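Local structure of proteasome activator protein PA26 (Trypanosoma brucei, 1YAR) at residues O[37-42]-O[209-214]; O[89-94]-O[124-129]; O[101-106]-O[111-116]. The protein probably caps the 20S proteasome as a ring-shaped 11S activator, opening the gate so that substrates can enter and peptides can leave. All blocks are in the same frame, centred on the assembly; numbering follows the deposited sequence.

Interaction 1 of 3, residues O[37-42]-O[209-214]; sequences GTLQEI and TMVRAV
Leu39 carries the contact, reaching from 37-42 to both Val211 and Arg212, while its neighbours serve other surfaces of the same helix. Just before it, Thr38 packs on Val87 of helix 71-99, and its hydroxyl makes a weak hydrogen bond to Glu33 O one turn back. At Leu39 the first torsion sets CG beside the backbone N (chi1 -69°), and the two methyls divide the work. Leu39 CD2 lies 4.0 Å from Val211 CG1 and also sits over the centre of the Arg212 guanidinium, 4.0 Å above its plane. Leu39 CD1 is 3.9 Å from Arg212 NE, riding along the same chain. The pairing is sensible: guanidinium N-H groups point outward in the plane, so a face can accept a methyl, and the extended Arg212 arm brings that face over from beside Val211. The arm also packs on Tyr22 of the second subunit. Further on, Glu41 turns from the contact to a salt bridge with Arg79, whereas Ile42 inclines back toward helix 183-226 and packs on Thr204 and Leu207. Through Leu39 above all, the contact joins helix 24-57 to helix 183-226 within the four-helix bundle that the 11S activators share.

Interaction 2 of 3, residues O[89-94]-O[124-129]; sequences CQAETI and DELEIK
Glu92 and Glu127 bring their carboxylates together between helices 71-99 and 111-130, two roughly antiparallel members of the 11S four-helix bundle. The axes of the two short segments run at 148° and approach to 10.1 Å. The two side chains come at each other differently. Glu127 starts from a position facing the other helix and runs out extended, whereas Glu92 leaves its helix to one side and is folded back by its second torsion (chi2 -76°), which swings the acid group round to meet its partner. The carboxylate planes are 75° apart, close to perpendicular, and Glu92 OE2 comes within 2.4 Å of Glu127 OE1. Two oxygens so close imply that an acid group probably keeps its proton, since two full negative charges would be costly in this buried place. Glu92 is further held by the third subunit, where OE2 is hydrogen-bonded to His206 ND1 and OE1 meets the Thr209 hydroxyl, so the acid pair is part of the seam between subunits. His206 of that subunit also packs on Glu127.

Ala91 suits the position beside the pair because a small methyl leaves room for the Glu127 chain to come close, with Ala91 CB 3.7 Å from Glu127 CG. On the apolar side Leu126 CD2 lies 4.3 Å from Ala91 CB, and the other neighbours of Leu126 are Trp34 and Leu207 of the bundle. OE2 of Glu127 rests against the Ala91 methyl, 3.4 Å from CB.

Interaction 3 of 3, residues O[101-106]-O[111-116]; sequences RIPEHK and LGVAVQ
The flat amide of Gln116 meets the backbone carbonyl of Arg101 at a steep angle: the carbonyl oxygen lies practically in the amide plane, yet the donor stands over a face of the peptide, 76° out of its plane. The contact sits in the probable activation loop between helices 71-99 and 111-130, which in 11S activators acts on the proteasome gate; Lys106 makes a salt bridge to a chain of another protein, consistent with that role. The bond itself, Gln116 NE2 to Arg101 O, is 3.1 Å long and almost straight (178°). NE2 also donates to Leu225 O, so this one nitrogen of helix 111-130 binds both the loop and the C-terminal end of helix 183-226. Glutamine fits here because its extended chain carries the amide from the helix into the loop. Gln116 OE1, which has no polar partner in the model, is covered by carbon: Pro103 CD at 3.4 Å and Ile102 CA at 3.5 Å. The loop is tied across subunits as well, Ile102 O accepting from Asn216 ND2 of the third subunit. Proline, with its rigid ring, lies against the first turn of the helix, where Pro103 CG presses on Val113 CG2 at a tight 3.4 Å.

In the fold
From the N terminus, helix 24-57 supplies 37-42, whose partner on helix 183-226 is reached only after 166 residues, so interaction 1 closes the widest loop. Within it, interaction 2 joins helix 71-99 to helix 111-130, and interaction 3 is nested inside that in turn, linking the 101-106 loop to the start of helix 111-130. No loops cross. Interactions 1 and 2 touch where Thr38 lies beside Gln90, linking helix 24-57 to helix 71-99, and, less certainly, where Met210 packs on Leu126, while interaction 3 stands apart, its centre about 19 Å from that of interaction 2. Neighbouring copies join in: the second subunit borders interactions 1 and 3, the third interactions 2 and 3.

Interaction 1 of 3, residues O[37-42]-O[209-214]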
ATOM      1  N   GLY O  37     -73.222 -16.221 -82.659  1.00 30.90           N
ATOM      2  CA  GLY O  37     -73.628 -16.392 -84.057  1.00 30.22           C
ATOM      3  C   GLY O  37     -72.550 -16.866 -85.025  1.00 29.75           C
ATOM      4  O   GLY O  37     -72.833 -17.635 -85.939  1.00 29.13           O
ATOM      5  N   THR O  38     -71.316 -16.402 -84.843  1.00 28.99           N
ATOM      6  CA  THR O  38     -70.218 -16.780 -85.756  1.00 28.35           C
ATOM      7  C   THR O  38     -69.938 -18.276 -85.718  1.00 27.73           C
ATOM      8  O   THR O  38     -69.937 -18.925 -86.752  1.00 27.14           O
ATOM      9  CB  THR O  38     -68.957 -15.994 -85.431  1.00 28.50           C
ATOM     10  OG1 THR O  38     -69.226 -14.601 -85.631  1.00 28.63           O
ATOM     11  CG2 THR O  38     -67.829 -16.295 -86.457  1.00 27.45           C
ATOM     12  N   LEU O  39     -69.719 -18.817 -84.529  1.00 28.32           N
ATOM     13  CA  LEU O  39     -69.471 -20.256 -84.386  1.00 29.16           C
ATOM     14  C   LEU O  39     -70.646 -21.113 -84.863  1.00 30.35           C
ATOM     15  O   LEU O  39     -70.452 -22.191 -85.460  1.00 29.95           O
ATOM     16  CB  LEU O  39     -69.072 -20.595 -82.953  1.00 29.00           C
ATOM     17  CG  LEU O  39     -67.674 -20.051 -82.589  1.00 27.70           C
ATOM     18  CD1 LEU O  39     -67.485 -20.030 -81.082  1.00 28.81           C
ATOM     19  CD2 LEU O  39     -66.588 -20.882 -83.260  1.00 28.74           C
ATOM     20  N   GLN O  40     -71.863 -20.635 -84.580  1.00 30.88           N
ATOM     21  CA  GLN O  40     -73.077 -21.266 -85.109  1.00 32.23           C
ATOM     22  C   GLN O  40     -73.110 -21.262 -86.650  1.00 31.06           C
ATOM     23  O   GLN O  40     -73.436 -22.279 -87.242  1.00 31.92           O
ATOM     24  CB  GLN O  40     -74.329 -20.603 -84.528  1.00 31.74           C
ATOM     25  CG  GLN O  40     -74.532 -20.820 -83.033  1.00 35.26           C
ATOM     26  CD  GLN O  40     -75.622 -19.903 -82.458  1.00 36.20           C
ATOM     27  OE1 GLN O  40     -76.527 -19.482 -83.191  1.00 42.75           O
ATOM     28  NE2 GLN O  40     -75.523 -19.574 -81.159  1.00 39.67           N
ATOM     29  N   GLU O  41     -72.754 -20.147 -87.296  1.00 30.57           N
ATOM     30  CA  GLU O  41     -72.732 -20.098 -88.770  1.00 30.86           C
ATOM     31  C   GLU O  41     -71.646 -21.032 -89.325  1.00 30.75           C
ATOM     32  O   GLU O  41     -71.877 -21.775 -90.286  1.00 30.17           O
ATOM     33  CB  GLU O  41     -72.580 -18.662 -89.290  1.00 30.87           C
ATOM     34  CG  GLU O  41     -72.314 -18.503 -90.797  1.00 34.03           C
ATOM     35  CD  GLU O  41     -73.469 -18.957 -91.709  1.00 39.83           C
ATOM     36  OE1 GLU O  41     -74.586 -19.248 -91.208  1.00 42.00           O
ATOM     37  OE2 GLU O  41     -73.262 -19.023 -92.948  1.00 41.92           O
ATOM     38  N   ILE O  42     -70.468 -21.011 -88.698  1.00 30.09           N
ATOM     39  CA  ILE O  42     -69.387 -21.929 -89.089  1.00 29.48           C
ATOM     40  C   ILE O  42     -69.853 -23.390 -89.048  1.00 29.83           C
ATOM     41  O   ILE O  42     -69.624 -24.141 -90.008  1.00 29.50           O
ATOM     42  CB  ILE O  42     -68.111 -21.708 -88.238  1.00 28.94           C
ATOM     43  CG1 ILE O  42     -67.515 -20.310 -88.497  1.00 28.82           C
ATOM     44  CG2 ILE O  42     -67.070 -22.747 -88.587  1.00 28.44           C
ATOM     45  CD1 ILE O  42     -66.409 -19.930 -87.483  1.00 28.78           C
ATOM     46  N   THR O 209     -61.554 -23.520 -84.041  1.00 21.90           N
ATOM     47  CA  THR O 209     -60.482 -23.601 -83.028  1.00 22.20           C
ATOM     48  C   THR O 209     -59.802 -22.240 -82.824  1.00 22.37           C
ATOM     49  O   THR O 209     -59.628 -21.812 -81.679  1.00 22.19           O
ATOM     50  CB  THR O 209     -59.445 -24.649 -83.441  1.00 22.69           C
ATOM     51  OG1 THR O 209     -60.096 -25.916 -83.529  1.00 24.30           O
ATOM     52  CG2 THR O 209     -58.385 -24.818 -82.334  1.00 22.13           C
ATOM     53  N   MET O 210     -59.428 -21.578 -83.919  0.50 22.53           N
ATOM     54  CA  MET O 210     -58.794 -20.259 -83.841  0.50 23.03           C
ATOM     55  C   MET O 210     -59.719 -19.233 -83.207  0.50 22.56           C
ATOM     56  O   MET O 210     -59.347 -18.557 -82.252  0.50 22.05           O
ATOM     57  CB  MET O 210     -58.345 -19.771 -85.213  0.50 23.63           C
ATOM     58  CG  MET O 210     -56.952 -20.238 -85.591  0.50 27.27           C
ATOM     59  SD  MET O 210     -55.512 -19.428 -84.813  0.50 32.32           S
ATOM     60  CE  MET O 210     -56.087 -18.736 -83.254  0.50 31.31           C
ATOM     61  N   VAL O 211     -60.942 -19.145 -83.724  1.00 22.03           N
ATOM     62  CA  VAL O 211     -61.934 -18.238 -83.157  1.00 21.51           C
ATOM     63  C   VAL O 211     -62.089 -18.446 -81.637  1.00 21.80           C
ATOM     64  O   VAL O 211     -62.008 -17.480 -80.859  1.00 22.45           O
ATOM     65  CB  VAL O 211     -63.282 -18.293 -83.955  1.00 21.97           C
ATOM     66  CG1 VAL O 211     -64.381 -17.488 -83.228  1.00 21.58           C
ATOM     67  CG2 VAL O 211     -63.078 -17.691 -85.343  1.00 21.48           C
ATOM     68  N   ARG O 212     -62.251 -19.692 -81.201  1.00 21.82           N
ATOM     69  CA  ARG O 212     -62.363 -19.990 -79.768  1.00 23.15           C
ATOM     70  C   ARG O 212     -61.114 -19.553 -78.983  1.00 23.03           C
ATOM     71  O   ARG O 212     -61.227 -18.984 -77.887  1.00 23.33           O
ATOM     72  CB  ARG O 212     -62.663 -21.468 -79.535  1.00 22.88           C
ATOM     73  CG  ARG O 212     -64.046 -21.881 -80.035  1.00 23.43           C
ATOM     74  CD  ARG O 212     -64.462 -23.299 -79.696  1.00 25.62           C
ATOM     75  NE  ARG O 212     -65.920 -23.418 -79.805  1.00 27.66           N
ATOM     76  CZ  ARG O 212     -66.553 -24.056 -80.784  1.00 30.31           C
ATOM     77  NH1 ARG O 212     -65.862 -24.696 -81.737  1.00 26.93           N
ATOM     78  NH2 ARG O 212     -67.892 -24.079 -80.793  1.00 28.06           N
ATOM     79  N   ALA O 213     -59.934 -19.806 -79.555  1.00 22.33           N
ATOM     80  CA  ALA O 213     -58.660 -19.403 -78.935  1.00 21.56           C
ATOM     81  C   ALA O 213     -58.605 -17.883 -78.761  1.00 21.72           C
ATOM     82  O   ALA O 213     -58.126 -17.401 -77.738  1.00 21.80           O
ATOM     83  CB  ALA O 213     -57.465 -19.876 -79.797  1.00 21.26           C
ATOM     84  N   VAL O 214     -59.079 -17.135 -79.764  1.00 21.46           N
ATOM     85  CA  VAL O 214     -59.067 -15.652 -79.701  1.00 21.96           C
ATOM     86  C   VAL O 214     -60.083 -15.090 -78.680  1.00 21.72           C
ATOM     87  O   VAL O 214     -59.773 -14.158 -77.932  1.00 21.93           O
ATOM     88  CB  VAL O 214     -59.242 -14.970 -81.100  1.00 21.76           C
ATOM     89  CG1 VAL O 214     -59.259 -13.455 -80.971  1.00 22.14           C
ATOM     90  CG2 VAL O 214     -58.092 -15.354 -82.067  1.00 23.48           C
TER

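Interaction 2 of 3, residues O[89-94]-O[124-129]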
ATOM      1  N   CYS O  89     -63.167  -8.662 -91.318  1.00 26.66           N
ATOM      2  CA  CYS O  89     -63.481  -7.273 -90.963  1.00 27.23           C
ATOM      3  C   CYS O  89     -63.666  -7.085 -89.446  1.00 26.17           C
ATOM      4  O   CYS O  89     -63.278  -6.064 -88.883  1.00 26.61           O
ATOM      5  CB  CYS O  89     -64.689  -6.757 -91.783  1.00 27.97           C
ATOM      6  SG  CYS O  89     -64.345  -6.645 -93.565  1.00 34.25           S
ATOM      7  N   GLN O  90     -64.243  -8.077 -88.782  1.00 26.27           N
ATOM      8  CA  GLN O  90     -64.386  -8.056 -87.330  1.00 25.52           C
ATOM      9  C   GLN O  90     -63.010  -8.127 -86.630  1.00 24.63           C
ATOM     10  O   GLN O  90     -62.768  -7.412 -85.662  1.00 23.85           O
ATOM     11  CB  GLN O  90     -65.296  -9.198 -86.901  1.00 26.58           C
ATOM     12  CG  GLN O  90     -66.786  -8.858 -87.213  1.00 28.37           C
ATOM     13  CD  GLN O  90     -67.685 -10.064 -87.389  1.00 32.27           C
ATOM     14  OE1 GLN O  90     -67.250 -11.217 -87.300  1.00 29.10           O
ATOM     15  NE2 GLN O  90     -68.973  -9.792 -87.661  1.00 33.11           N
ATOM     16  N   ALA O  91     -62.117  -8.968 -87.148  1.00 23.76           N
ATOM     17  CA  ALA O  91     -60.732  -9.031 -86.632  1.00 24.03           C
ATOM     18  C   ALA O  91     -60.007  -7.680 -86.735  1.00 24.25           C
ATOM     19  O   ALA O  91     -59.256  -7.294 -85.835  1.00 24.47           O
ATOM     20  CB  ALA O  91     -59.952 -10.096 -87.367  1.00 24.19           C
ATOM     21  N   GLU O  92     -60.237  -6.958 -87.836  1.00 24.66           N
ATOM     22  CA  GLU O  92     -59.602  -5.656 -88.041  1.00 24.67           C
ATOM     23  C   GLU O  92     -60.084  -4.608 -87.042  1.00 25.04           C
ATOM     24  O   GLU O  92     -59.322  -3.723 -86.664  1.00 25.14           O
ATOM     25  CB  GLU O  92     -59.799  -5.167 -89.476  1.00 25.60           C
ATOM     26  CG  GLU O  92     -59.057  -5.995 -90.524  1.00 25.70           C
ATOM     27  CD  GLU O  92     -57.561  -5.725 -90.569  1.00 30.54           C
ATOM     28  OE1 GLU O  92     -57.085  -4.715 -90.011  1.00 28.47           O
ATOM     29  OE2 GLU O  92     -56.838  -6.538 -91.183  1.00 33.90           O
ATOM     30  N   THR O  93     -61.346  -4.715 -86.612  1.00 24.83           N
ATOM     31  CA  THR O  93     -61.861  -3.880 -85.534  1.00 25.04           C
ATOM     32  C   THR O  93     -61.071  -4.132 -84.253  1.00 24.68           C
ATOM     33  O   THR O  93     -60.642  -3.179 -83.597  1.00 24.37           O
ATOM     34  CB  THR O  93     -63.362  -4.161 -85.341  1.00 25.48           C
ATOM     35  OG1 THR O  93     -64.049  -3.744 -86.531  1.00 26.42           O
ATOM     36  CG2 THR O  93     -63.957  -3.316 -84.208  1.00 26.75           C
ATOM     37  N   ILE O  94     -60.873  -5.401 -83.894  1.00 24.16           N
ATOM     38  CA  ILE O  94     -60.099  -5.697 -82.676  1.00 24.24           C
ATOM     39  C   ILE O  94     -58.672  -5.188 -82.818  1.00 23.55           C
ATOM     40  O   ILE O  94     -58.127  -4.597 -81.892  1.00 23.17           O
ATOM     41  CB  ILE O  94     -60.107  -7.181 -82.297  1.00 24.12           C
ATOM     42  CG1 ILE O  94     -61.546  -7.688 -82.134  1.00 25.07           C
ATOM     43  CG2 ILE O  94     -59.317  -7.360 -80.976  1.00 24.90           C
ATOM     44  CD1 ILE O  94     -61.665  -9.207 -81.940  1.00 24.92           C
ATOM     45  N   ASP O 124     -53.404 -11.552 -86.201  1.00 26.31           N
ATOM     46  CA  ASP O 124     -52.679 -11.641 -87.477  1.00 27.89           C
ATOM     47  C   ASP O 124     -52.668 -13.052 -88.079  1.00 27.67           C
ATOM     48  O   ASP O 124     -52.895 -13.219 -89.289  1.00 27.15           O
ATOM     49  CB  ASP O 124     -51.238 -11.177 -87.304  1.00 28.57           C
ATOM     50  CG  ASP O 124     -51.118  -9.675 -87.146  1.00 33.49           C
ATOM     51  OD1 ASP O 124     -52.092  -8.942 -87.462  1.00 36.09           O
ATOM     52  OD2 ASP O 124     -50.069  -9.133 -86.699  1.00 36.64           O
ATOM     53  N   GLU O 125     -52.365 -14.052 -87.248  1.00 28.07           N
ATOM     54  CA  GLU O 125     -52.403 -15.456 -87.672  1.00 28.91           C
ATOM     55  C   GLU O 125     -53.798 -15.839 -88.167  1.00 27.23           C
ATOM     56  O   GLU O 125     -53.937 -16.504 -89.191  1.00 26.47           O
ATOM     57  CB  GLU O 125     -51.997 -16.407 -86.532  1.00 28.80           C
ATOM     58  CG  GLU O 125     -51.721 -17.840 -87.014  1.00 32.37           C
ATOM     59  CD  GLU O 125     -51.496 -18.851 -85.892  1.00 33.97           C
ATOM     60  OE1 GLU O 125     -51.308 -18.440 -84.717  1.00 40.77           O
ATOM     61  OE2 GLU O 125     -51.531 -20.072 -86.179  1.00 39.84           O
ATOM     62  N   LEU O 126     -54.823 -15.429 -87.433  1.00 26.18           N
ATOM     63  CA  LEU O 126     -56.199 -15.644 -87.889  1.00 25.70           C
ATOM     64  C   LEU O 126     -56.430 -15.062 -89.284  1.00 25.81           C
ATOM     65  O   LEU O 126     -56.948 -15.749 -90.166  1.00 25.44           O
ATOM     66  CB  LEU O 126     -57.209 -15.083 -86.878  1.00 26.00           C
ATOM     67  CG  LEU O 126     -58.674 -14.949 -87.316  1.00 26.36           C
ATOM     68  CD1 LEU O 126     -59.283 -16.319 -87.544  1.00 27.66           C
ATOM     69  CD2 LEU O 126     -59.470 -14.193 -86.254  1.00 26.22           C
ATOM     70  N   GLU O 127     -56.043 -13.804 -89.485  1.00 25.71           N
ATOM     71  CA  GLU O 127     -56.330 -13.112 -90.746  1.00 27.09           C
ATOM     72  C   GLU O 127     -55.491 -13.574 -91.918  1.00 27.37           C
ATOM     73  O   GLU O 127     -56.007 -13.733 -93.033  1.00 28.60           O
ATOM     74  CB  GLU O 127     -56.148 -11.600 -90.581  1.00 26.83           C
ATOM     75  CG  GLU O 127     -57.121 -10.955 -89.620  1.00 28.91           C
ATOM     76  CD  GLU O 127     -57.069  -9.443 -89.726  1.00 33.33           C
ATOM     77  OE1 GLU O 127     -56.892  -8.947 -90.848  1.00 35.69           O
ATOM     78  OE2 GLU O 127     -57.185  -8.747 -88.706  1.00 35.17           O
ATOM     79  N   ILE O 128     -54.200 -13.778 -91.670  1.00 27.88           N
ATOM     80  CA  ILE O 128     -53.258 -14.104 -92.736  1.00 28.41           C
ATOM     81  C   ILE O 128     -53.223 -15.614 -93.006  1.00 28.18           C
ATOM     82  O   ILE O 128     -53.326 -16.057 -94.155  1.00 28.16           O
ATOM     83  CB  ILE O 128     -51.835 -13.577 -92.392  1.00 28.73           C
ATOM     84  CG1 ILE O 128     -51.829 -12.058 -92.127  1.00 30.02           C
ATOM     85  CG2 ILE O 128     -50.820 -13.981 -93.463  1.00 29.82           C
ATOM     86  CD1 ILE O 128     -52.574 -11.209 -93.129  1.00 32.79           C
ATOM     87  N   LYS O 129     -53.079 -16.401 -91.948  1.00 27.62           N
ATOM     88  CA  LYS O 129     -52.912 -17.828 -92.117  1.00 28.17           C
ATOM     89  C   LYS O 129     -54.239 -18.582 -92.158  1.00 27.55           C
ATOM     90  O   LYS O 129     -54.508 -19.264 -93.138  1.00 27.59           O
ATOM     91  CB  LYS O 129     -51.985 -18.405 -91.052  1.00 28.60           C
ATOM     92  CG  LYS O 129     -50.579 -17.840 -91.105  1.00 32.07           C
ATOM     93  CD  LYS O 129     -49.747 -18.435 -89.980  1.00 38.64           C
ATOM     94  CE  LYS O 129     -48.279 -18.016 -90.054  1.00 43.15           C
ATOM     95  NZ  LYS O 129     -47.536 -18.539 -88.842  1.00 45.46           N
TER

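Interaction 3 of 3, residues O[101-106]-O[111-116]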
ATOM      1  N   ARG O 101     -53.739   1.861 -79.183  1.00 22.74           N
ATOM      2  CA  ARG O 101     -53.365   2.047 -77.767  1.00 22.83           C
ATOM      3  C   ARG O 101     -51.981   1.489 -77.406  1.00 22.77           C
ATOM      4  O   ARG O 101     -51.621   1.396 -76.229  1.00 22.97           O
ATOM      5  CB  ARG O 101     -54.434   1.465 -76.847  1.00 23.07           C
ATOM      6  CG  ARG O 101     -55.776   2.167 -76.955  1.00 24.31           C
ATOM      7  CD  ARG O 101     -56.912   1.454 -76.240  1.00 23.16           C
ATOM      8  NE  ARG O 101     -58.125   2.284 -76.221  1.00 25.97           N
ATOM      9  CZ  ARG O 101     -59.006   2.397 -77.215  1.00 25.90           C
ATOM     10  NH1 ARG O 101     -58.853   1.721 -78.358  1.00 21.68           N
ATOM     11  NH2 ARG O 101     -60.063   3.202 -77.059  1.00 26.95           N
ATOM     12  N   ILE O 102     -51.196   1.124 -78.411  1.00 23.39           N
ATOM     13  CA  ILE O 102     -49.793   0.761 -78.157  1.00 24.18           C
ATOM     14  C   ILE O 102     -49.127   2.048 -77.715  1.00 24.10           C
ATOM     15  O   ILE O 102     -49.228   3.043 -78.419  1.00 23.98           O
ATOM     16  CB  ILE O 102     -49.133   0.166 -79.419  1.00 24.17           C
ATOM     17  CG1 ILE O 102     -49.740  -1.208 -79.724  1.00 23.93           C
ATOM     18  CG2 ILE O 102     -47.594   0.058 -79.235  1.00 25.11           C
ATOM     19  CD1 ILE O 102     -49.426  -1.711 -81.150  1.00 25.54           C
ATOM     20  N   PRO O 103     -48.508   2.059 -76.529  1.00 24.43           N
ATOM     21  CA  PRO O 103     -48.031   3.320 -75.944  1.00 24.50           C
ATOM     22  C   PRO O 103     -46.680   3.774 -76.463  1.00 24.86           C
ATOM     23  O   PRO O 103     -46.059   3.080 -77.287  1.00 24.42           O
ATOM     24  CB  PRO O 103     -47.945   2.997 -74.445  1.00 25.03           C
ATOM     25  CG  PRO O 103     -47.610   1.515 -74.398  1.00 24.70           C
ATOM     26  CD  PRO O 103     -48.298   0.908 -75.627  1.00 23.78           C
ATOM     27  N   GLU O 104     -46.231   4.931 -75.966  1.00 24.66           N
ATOM     28  CA  GLU O 104     -44.916   5.486 -76.273  1.00 26.39           C
ATOM     29  C   GLU O 104     -43.858   4.374 -76.213  1.00 25.77           C
ATOM     30  O   GLU O 104     -43.825   3.616 -75.256  1.00 24.63           O
ATOM     31  CB  GLU O 104     -44.560   6.560 -75.238  1.00 25.86           C
ATOM     32  CG  GLU O 104     -43.291   7.332 -75.516  1.00 28.63           C
ATOM     33  CD  GLU O 104     -42.796   8.104 -74.291  1.00 29.78           C
ATOM     34  OE1 GLU O 104     -43.605   8.791 -73.649  1.00 33.25           O
ATOM     35  OE2 GLU O 104     -41.591   7.999 -73.959  1.00 36.30           O
ATOM     36  N   HIS O 105     -43.011   4.302 -77.233  1.00 25.45           N
ATOM     37  CA  HIS O 105     -41.981   3.279 -77.312  1.00 26.59           C
ATOM     38  C   HIS O 105     -40.917   3.485 -76.232  1.00 26.19           C
ATOM     39  O   HIS O 105     -40.294   4.537 -76.156  1.00 25.55           O
ATOM     40  CB  HIS O 105     -41.325   3.309 -78.683  1.00 26.68           C
ATOM     41  CG  HIS O 105     -40.310   2.230 -78.880  1.00 29.92           C
ATOM     42  ND1 HIS O 105     -40.587   1.060 -79.557  1.00 30.47           N
ATOM     43  CD2 HIS O 105     -39.017   2.143 -78.482  1.00 30.19           C
ATOM     44  CE1 HIS O 105     -39.500   0.302 -79.570  1.00 30.23           C
ATOM     45  NE2 HIS O 105     -38.541   0.931 -78.917  1.00 30.49           N
ATOM     46  N   LYS O 106     -40.738   2.486 -75.378  1.00 26.94           N
ATOM     47  CA  LYS O 106     -39.708   2.555 -74.343  1.00 27.76           C
ATOM     48  C   LYS O 106     -38.966   1.233 -74.222  1.00 28.05           C
ATOM     49  O   LYS O 106     -39.428   0.202 -74.719  1.00 27.76           O
ATOM     50  CB  LYS O 106     -40.317   2.885 -72.977  1.00 27.88           C
ATOM     51  CG  LYS O 106     -41.005   4.236 -72.854  1.00 28.62           C
ATOM     52  CD  LYS O 106     -41.627   4.357 -71.474  1.00 29.57           C
ATOM     53  CE  LYS O 106     -42.210   5.751 -71.236  1.00 32.04           C
ATOM     54  NZ  LYS O 106     -41.162   6.789 -71.069  1.00 34.25           N
ATOM     55  N   LEU O 111     -44.534  -4.849 -69.945  1.00 24.86           N
ATOM     56  CA  LEU O 111     -45.274  -6.093 -69.687  1.00 25.50           C
ATOM     57  C   LEU O 111     -46.661  -6.076 -70.350  1.00 25.26           C
ATOM     58  O   LEU O 111     -47.100  -7.096 -70.903  1.00 24.89           O
ATOM     59  CB  LEU O 111     -45.428  -6.345 -68.191  1.00 26.57           C
ATOM     60  CG  LEU O 111     -44.138  -6.391 -67.361  1.00 28.97           C
ATOM     61  CD1 LEU O 111     -44.492  -6.429 -65.886  1.00 30.24           C
ATOM     62  CD2 LEU O 111     -43.281  -7.573 -67.775  1.00 30.70           C
ATOM     63  N   GLY O 112     -47.336  -4.921 -70.282  1.00 24.50           N
ATOM     64  CA  GLY O 112     -48.632  -4.729 -70.952  1.00 23.34           C
ATOM     65  C   GLY O 112     -48.480  -4.687 -72.455  1.00 23.05           C
ATOM     66  O   GLY O 112     -49.300  -5.261 -73.173  1.00 23.00           O
ATOM     67  N   VAL O 113     -47.444  -3.994 -72.934  1.00 22.36           N
ATOM     68  CA  VAL O 113     -47.129  -3.911 -74.363  1.00 22.64           C
ATOM     69  C   VAL O 113     -46.910  -5.316 -74.968  1.00 22.25           C
ATOM     70  O   VAL O 113     -47.355  -5.612 -76.094  1.00 21.67           O
ATOM     71  CB  VAL O 113     -45.896  -2.989 -74.620  1.00 22.77           C
ATOM     72  CG1 VAL O 113     -45.567  -2.939 -76.088  1.00 23.30           C
ATOM     73  CG2 VAL O 113     -46.179  -1.570 -74.092  1.00 22.48           C
ATOM     74  N   ALA O 114     -46.235  -6.177 -74.207  1.00 22.09           N
ATOM     75  CA  ALA O 114     -46.046  -7.573 -74.618  1.00 22.01           C
ATOM     76  C   ALA O 114     -47.383  -8.312 -74.797  1.00 21.71           C
ATOM     77  O   ALA O 114     -47.538  -9.113 -75.732  1.00 21.83           O
ATOM     78  CB  ALA O 114     -45.146  -8.299 -73.608  1.00 22.65           C
ATOM     79  N   VAL O 115     -48.355  -8.032 -73.923  1.00 21.58           N
ATOM     80  CA  VAL O 115     -49.709  -8.608 -74.042  1.00 21.45           C
ATOM     81  C   VAL O 115     -50.368  -8.115 -75.341  1.00 22.08           C
ATOM     82  O   VAL O 115     -50.938  -8.908 -76.093  1.00 22.60           O
ATOM     83  CB  VAL O 115     -50.601  -8.248 -72.828  1.00 21.41           C
ATOM     84  CG1 VAL O 115     -51.994  -8.845 -72.965  1.00 21.86           C
ATOM     85  CG2 VAL O 115     -49.968  -8.728 -71.512  1.00 21.18           C
ATOM     86  N   GLN O 116     -50.275  -6.810 -75.612  1.00 21.43           N
ATOM     87  CA  GLN O 116     -50.796  -6.247 -76.854  1.00 21.88           C
ATOM     88  C   GLN O 116     -50.209  -6.912 -78.106  1.00 22.35           C
ATOM     89  O   GLN O 116     -50.960  -7.311 -79.013  1.00 20.90           O
ATOM     90  CB  GLN O 116     -50.536  -4.750 -76.891  1.00 21.91           C
ATOM     91  CG  GLN O 116     -51.298  -3.978 -75.836  1.00 21.39           C
ATOM     92  CD  GLN O 116     -51.021  -2.507 -75.943  1.00 23.04           C
ATOM     93  OE1 GLN O 116     -49.857  -2.100 -76.112  1.00 21.76           O
ATOM     94  NE2 GLN O 116     -52.083  -1.692 -75.910  1.00 21.59           N
TER